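Local coordinates for protein D-psicose 3-epimerase (Agrobacterium tumefaciens, PDB 2HK0) that epimerises ketohexoses such as D-psicose and D-fructose at C3, in a reaction in which a bound metal plays a pivotal role, at residues Ile60-Arg72 with Phe108-Ile121. Numbering follows the deposited sequence.
Sequences INEYSDAELATIR and FFERTLSNVAKLDI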
loop_
_atom_site.group_PDB
_atom_site.type_symbol
_atom_site.label_atom_id
_atom_site.label_comp_id
_atom_site.label_asym_id
_atom_site.label_seq_id
_atom_site.Cartn_x
_atom_site.Cartn_y
_atom_site.Cartn_z
ATOM N N ILE A 60 35.976 -17.719 -3.471
ATOM C CA ILE A 60 36.175 -18.891 -4.304
ATOM C C ILE A 60 37.538 -18.960 -5.001
ATOM O O ILE A 60 38.106 -20.041 -5.146
ATOM C CB ILE A 60 35.028 -18.984 -5.332
ATOM C CG1 ILE A 60 33.701 -19.094 -4.574
ATOM C CG2 ILE A 60 35.228 -20.167 -6.260
ATOM C CD1 ILE A 60 32.465 -19.136 -5.448
ATOM N N ASN A 61 38.071 -17.811 -5.407
ATOM C CA ASN A 61 39.360 -17.779 -6.091
ATOM C C ASN A 61 40.556 -18.097 -5.200
ATOM O O ASN A 61 41.671 -18.257 -5.689
ATOM C CB ASN A 61 39.581 -16.417 -6.747
ATOM C CG ASN A 61 38.689 -16.206 -7.949
ATOM O OD1 ASN A 61 38.332 -17.158 -8.631
ATOM N ND2 ASN A 61 38.336 -14.956 -8.222
ATOM N N GLU A 62 40.326 -18.198 -3.898
ATOM C CA GLU A 62 41.419 -18.472 -2.977
ATOM C C GLU A 62 41.519 -19.913 -2.513
ATOM O O GLU A 62 42.533 -20.313 -1.938
ATOM C CB GLU A 62 41.325 -17.541 -1.767
ATOM C CG GLU A 62 41.667 -16.103 -2.119
ATOM C CD GLU A 62 42.812 -16.026 -3.120
ATOM O OE1 GLU A 62 43.872 -16.645 -2.868
ATOM O OE2 GLU A 62 42.648 -15.353 -4.166
ATOM N N TYR A 63 40.472 -20.690 -2.770
ATOM C CA TYR A 63 40.451 -22.091 -2.377
ATOM C C TYR A 63 41.211 -22.955 -3.367
ATOM O O TYR A 63 41.239 -22.670 -4.560
ATOM C CB TYR A 63 39.007 -22.590 -2.283
ATOM C CG TYR A 63 38.235 -22.016 -1.123
ATOM C CD1 TYR A 63 38.582 -22.327 0.193
ATOM C CD2 TYR A 63 37.167 -21.152 -1.336
ATOM C CE1 TYR A 63 37.881 -21.784 1.271
ATOM C CE2 TYR A 63 36.460 -20.604 -0.267
ATOM C CZ TYR A 63 36.822 -20.923 1.031
ATOM O OH TYR A 63 36.124 -20.376 2.080
ATOM N N SER A 64 41.825 -24.016 -2.861
ATOM C CA SER A 64 42.565 -24.946 -3.699
ATOM C C SER A 64 41.535 -25.803 -4.405
ATOM O O SER A 64 40.403 -25.916 -3.945
ATOM C CB SER A 64 43.445 -25.851 -2.843
ATOM O OG SER A 64 42.652 -26.747 -2.079
ATOM N N ASP A 65 41.923 -26.419 -5.512
ATOM C CA ASP A 65 40.996 -27.271 -6.244
ATOM C C ASP A 65 40.469 -28.388 -5.343
ATOM O O ASP A 65 39.358 -28.886 -5.545
ATOM C CB ASP A 65 41.687 -27.848 -7.487
ATOM C CG ASP A 65 41.748 -26.848 -8.634
ATOM O OD1 ASP A 65 41.644 -25.634 -8.363
ATOM O OD2 ASP A 65 41.904 -27.266 -9.803
ATOM N N ALA A 66 41.258 -28.769 -4.341
ATOM C CA ALA A 66 40.852 -29.824 -3.413
ATOM C C ALA A 66 39.787 -29.302 -2.452
ATOM O O ALA A 66 38.846 -30.012 -2.087
ATOM C CB ALA A 66 42.061 -30.321 -2.633
ATOM N N GLU A 67 39.954 -28.051 -2.036
ATOM C CA GLU A 67 39.014 -27.418 -1.130
ATOM C C GLU A 67 37.683 -27.164 -1.836
ATOM O O GLU A 67 36.616 -27.391 -1.261
ATOM C CB GLU A 67 39.611 -26.117 -0.620
ATOM C CG GLU A 67 40.847 -26.351 0.217
ATOM C CD GLU A 67 41.554 -25.063 0.546
ATOM O OE1 GLU A 67 41.872 -24.313 -0.401
ATOM O OE2 GLU A 67 41.788 -24.804 1.746
ATOM N N LEU A 68 37.753 -26.707 -3.083
ATOM C CA LEU A 68 36.545 -26.459 -3.858
ATOM C C LEU A 68 35.745 -27.753 -3.920
ATOM O O LEU A 68 34.543 -27.756 -3.675
ATOM C CB LEU A 68 36.893 -25.998 -5.269
ATOM C CG LEU A 68 37.545 -24.622 -5.340
ATOM C CD1 LEU A 68 37.892 -24.278 -6.783
ATOM C CD2 LEU A 68 36.599 -23.598 -4.760
ATOM N N ALA A 69 36.424 -28.851 -4.233
ATOM C CA ALA A 69 35.782 -30.158 -4.309
ATOM C C ALA A 69 35.088 -30.509 -2.993
ATOM O O ALA A 69 33.981 -31.038 -2.983
ATOM C CB ALA A 69 36.816 -31.227 -4.648
ATOM N N THR A 70 35.744 -30.216 -1.879
ATOM C CA THR A 70 35.165 -30.516 -0.573
ATOM C C THR A 70 33.900 -29.690 -0.345
ATOM O O THR A 70 32.915 -30.174 0.209
ATOM C CB THR A 70 36.175 -30.207 0.554
ATOM O OG1 THR A 70 37.343 -31.019 0.367
ATOM C CG2 THR A 70 35.560 -30.491 1.933
ATOM N N ILE A 71 33.952 -28.434 -0.770
ATOM C CA ILE A 71 32.823 -27.523 -0.642
ATOM C C ILE A 71 31.664 -28.017 -1.517
ATOM O O ILE A 71 30.518 -28.072 -1.065
ATOM C CB ILE A 71 33.246 -26.097 -1.066
ATOM C CG1 ILE A 71 34.164 -25.510 0.013
ATOM C CG2 ILE A 71 32.018 -25.222 -1.319
ATOM C CD1 ILE A 71 34.831 -24.222 -0.378
ATOM N N ARG A 72 31.967 -28.390 -2.760
ATOM C CA ARG A 72 30.924 -28.885 -3.660
ATOM C C ARG A 72 30.275 -30.153 -3.105
ATOM O O ARG A 72 29.070 -30.385 -3.291
ATOM C CB ARG A 72 31.511 -29.171 -5.040
ATOM C CG ARG A 72 30.535 -29.814 -6.012
ATOM C CD ARG A 72 31.207 -30.004 -7.358
ATOM N NE ARG A 72 30.302 -30.590 -8.342
ATOM C CZ ARG A 72 30.355 -30.330 -9.645
ATOM N NH1 ARG A 72 31.270 -29.489 -10.126
ATOM N NH2 ARG A 72 29.495 -30.910 -10.469
ATOM N N PHE A 108 40.212 -11.461 -14.802
ATOM C CA PHE A 108 39.624 -11.751 -13.491
ATOM C C PHE A 108 38.307 -12.544 -13.631
ATOM O O PHE A 108 38.049 -13.486 -12.885
ATOM C CB PHE A 108 39.358 -10.443 -12.735
ATOM C CG PHE A 108 38.344 -10.574 -11.623
ATOM C CD1 PHE A 108 38.660 -11.233 -10.436
ATOM C CD2 PHE A 108 37.067 -10.031 -11.767
ATOM C CE1 PHE A 108 37.716 -11.343 -9.403
ATOM C CE2 PHE A 108 36.120 -10.137 -10.745
ATOM C CZ PHE A 108 36.448 -10.795 -9.559
ATOM N N PHE A 109 37.461 -12.153 -14.574
ATOM C CA PHE A 109 36.209 -12.863 -14.761
ATOM C C PHE A 109 36.413 -14.297 -15.231
ATOM O O PHE A 109 35.784 -15.218 -14.714
ATOM C CB PHE A 109 35.304 -12.126 -15.753
ATOM C CG PHE A 109 34.376 -11.144 -15.103
ATOM C CD1 PHE A 109 34.734 -9.803 -14.960
ATOM C CD2 PHE A 109 33.142 -11.563 -14.614
ATOM C CE1 PHE A 109 33.872 -8.892 -14.342
ATOM C CE2 PHE A 109 32.268 -10.656 -13.994
ATOM C CZ PHE A 109 32.634 -9.323 -13.857
ATOM N N GLU A 110 37.291 -14.489 -16.210
ATOM C CA GLU A 110 37.540 -15.832 -16.722
ATOM C C GLU A 110 38.020 -16.770 -15.621
ATOM O O GLU A 110 37.544 -17.895 -15.502
ATOM C CB GLU A 110 38.537 -15.768 -17.875
ATOM C CG GLU A 110 37.907 -15.124 -19.097
ATOM C CD GLU A 110 38.846 -15.051 -20.276
ATOM O OE1 GLU A 110 39.746 -15.916 -20.372
ATOM O OE2 GLU A 110 38.672 -14.137 -21.111
ATOM N N ARG A 111 38.937 -16.292 -14.793
ATOM C CA ARG A 111 39.449 -17.096 -13.685
ATOM C C ARG A 111 38.342 -17.430 -12.675
ATOM O O ARG A 111 38.169 -18.585 -12.258
ATOM C CB ARG A 111 40.573 -16.333 -12.978
ATOM C CG ARG A 111 41.125 -17.033 -11.754
ATOM C CD ARG A 111 42.011 -16.083 -10.973
ATOM N NE ARG A 111 42.746 -16.755 -9.908
ATOM C CZ ARG A 111 43.338 -16.112 -8.905
ATOM N NH1 ARG A 111 43.266 -14.788 -8.843
ATOM N NH2 ARG A 111 44.012 -16.786 -7.978
ATOM N N THR A 112 37.589 -16.410 -12.279
ATOM C CA THR A 112 36.515 -16.595 -11.314
ATOM C C THR A 112 35.448 -17.535 -11.862
ATOM O O THR A 112 34.989 -18.430 -11.171
ATOM C CB THR A 112 35.872 -15.237 -10.957
ATOM O OG1 THR A 112 36.885 -14.355 -10.466
ATOM C CG2 THR A 112 34.824 -15.400 -9.892
ATOM N N LEU A 113 35.056 -17.329 -13.113
ATOM C CA LEU A 113 34.038 -18.171 -13.743
ATOM C C LEU A 113 34.471 -19.648 -13.782
ATOM O O LEU A 113 33.658 -20.548 -13.553
ATOM C CB LEU A 113 33.767 -17.660 -15.167
ATOM C CG LEU A 113 32.515 -16.871 -15.585
ATOM C CD1 LEU A 113 31.805 -16.263 -14.412
ATOM C CD2 LEU A 113 32.918 -15.801 -16.604
ATOM N N SER A 114 35.748 -19.901 -14.077
ATOM C CA SER A 114 36.248 -21.274 -14.114
ATOM C C SER A 114 36.141 -21.896 -12.723
ATOM O O SER A 114 35.735 -23.049 -12.573
ATOM C CB SER A 114 37.710 -21.310 -14.574
ATOM O OG SER A 114 37.830 -20.822 -15.904
ATOM N N ASN A 115 36.508 -21.133 -11.703
ATOM C CA ASN A 115 36.440 -21.642 -10.339
ATOM C C ASN A 115 34.985 -21.857 -9.915
ATOM O O ASN A 115 34.659 -22.853 -9.273
ATOM C CB ASN A 115 37.153 -20.684 -9.386
ATOM C CG ASN A 115 38.664 -20.705 -9.573
ATOM O OD1 ASN A 115 39.237 -21.744 -9.888
ATOM N ND2 ASN A 115 39.309 -19.564 -9.373
ATOM N N VAL A 116 34.119 -20.922 -10.305
ATOM C CA VAL A 116 32.692 -20.977 -9.999
ATOM C C VAL A 116 32.076 -22.275 -10.534
ATOM O O VAL A 116 31.241 -22.910 -9.874
ATOM C CB VAL A 116 32.001 -19.743 -10.625
ATOM C CG1 VAL A 116 30.575 -20.042 -10.970
ATOM C CG2 VAL A 116 32.115 -18.546 -9.652
ATOM N N ALA A 117 32.498 -22.679 -11.728
ATOM C CA ALA A 117 31.982 -23.903 -12.329
ATOM C C ALA A 117 32.419 -25.129 -11.526
ATOM O O ALA A 117 31.697 -26.135 -11.475
ATOM C CB ALA A 117 32.451 -24.013 -13.782
ATOM N N LYS A 118 33.594 -25.047 -10.894
ATOM C CA LYS A 118 34.106 -26.146 -10.079
ATOM C C LYS A 118 33.203 -26.392 -8.874
ATOM O O LYS A 118 33.268 -27.455 -8.250
ATOM C CB LYS A 118 35.528 -25.851 -9.586
ATOM C CG LYS A 118 36.583 -25.812 -10.678
ATOM C CD LYS A 118 37.937 -25.331 -10.126
ATOM C CE LYS A 118 38.956 -25.149 -11.250
ATOM N NZ LYS A 118 40.237 -24.545 -10.781
ATOM N N LEU A 119 32.378 -25.408 -8.529
ATOM C CA LEU A 119 31.461 -25.556 -7.403
ATOM C C LEU A 119 30.047 -25.857 -7.892
ATOM O O LEU A 119 29.088 -25.832 -7.112
ATOM C CB LEU A 119 31.446 -24.288 -6.536
ATOM C CG LEU A 119 32.721 -23.959 -5.749
ATOM C CD1 LEU A 119 32.485 -22.712 -4.931
ATOM C CD2 LEU A 119 33.114 -25.128 -4.838
ATOM N N ASP A 120 29.916 -26.132 -9.188
ATOM C CA ASP A 120 28.616 -26.433 -9.778
ATOM C C ASP A 120 27.641 -25.259 -9.597
ATOM O O ASP A 120 26.460 -25.448 -9.307
ATOM C CB ASP A 120 28.037 -27.714 -9.156
ATOM C CG ASP A 120 26.935 -28.338 -10.012
ATOM O OD1 ASP A 120 26.960 -28.131 -11.243
ATOM O OD2 ASP A 120 26.056 -29.039 -9.460
ATOM N N ILE A 121 28.164 -24.047 -9.760
ATOM C CA ILE A 121 27.384 -22.819 -9.665
ATOM C C ILE A 121 27.040 -22.396 -11.100
ATOM O O ILE A 121 27.926 -22.313 -11.960
ATOM C CB ILE A 121 28.215 -21.697 -8.994
ATOM C CG1 ILE A 121 28.388 -22.003 -7.499
ATOM C CG2 ILE A 121 27.555 -20.340 -9.215
ATOM C CD1 ILE A 121 29.349 -21.073 -6.810
#
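The Asn61 side chain crosses those of Thr112 and Asn115 at about right angles and bonds through both ends of its amide. Its ND2 donates to Thr112 OG1 at 2.7 Å, with an N-H...O angle of 174° and the oxygen practically in the amide plane. Thr112 OG1 in turn donates to Phe108 O, the same carbonyl that takes the backbone N-H of Thr112. Asn115 ND2 gives Asn61 OD1 a hydrogen bond of 2.7 Å; this oxygen lies in the plane of the Asn115 amide, while the two amide planes are 61° apart. These bonds fix the rotation of the buried Asn61 amide. The relay continues through Asn115 OD1, which accepts from Lys118 NZ; that ammonium also forms a salt bridge with Asp65 OD1 at 3.0 Å, so oxygens of two residues hold it. Extended beyond CG, the Lys118 chain passes over Leu68, its CD lying 3.5 Å from Leu68 CD1.

Leu119 supplies the apolar centre with both methyls. CD1 meets Ile60 CD1 tip to tip at 3.6 Å, while Leu119 CD2 lies 3.2 Å from Leu68 O and 3.7 Å from Ile71 CG2. Ile121 CD1 closes on Ile60 from the barrel side, where Ile121 also touches Leu82 and Ala84 of strand 81-85. At the exposed end, Asp120 CB covers one face of the Arg72 guanidinium, 3.5 Å above its plane. Asp120, at positive phi, is the C-prime residue of a Schellman motif (Ile121 N to Val116 O, Asp120 N to Ala117 O). Helices 65-72, begun by a Ser64-Glu67 capping box, and 108-118 run 46° apart, following adjacent parallel strands 52-56 and 81-85 of the eight-stranded TIM barrel.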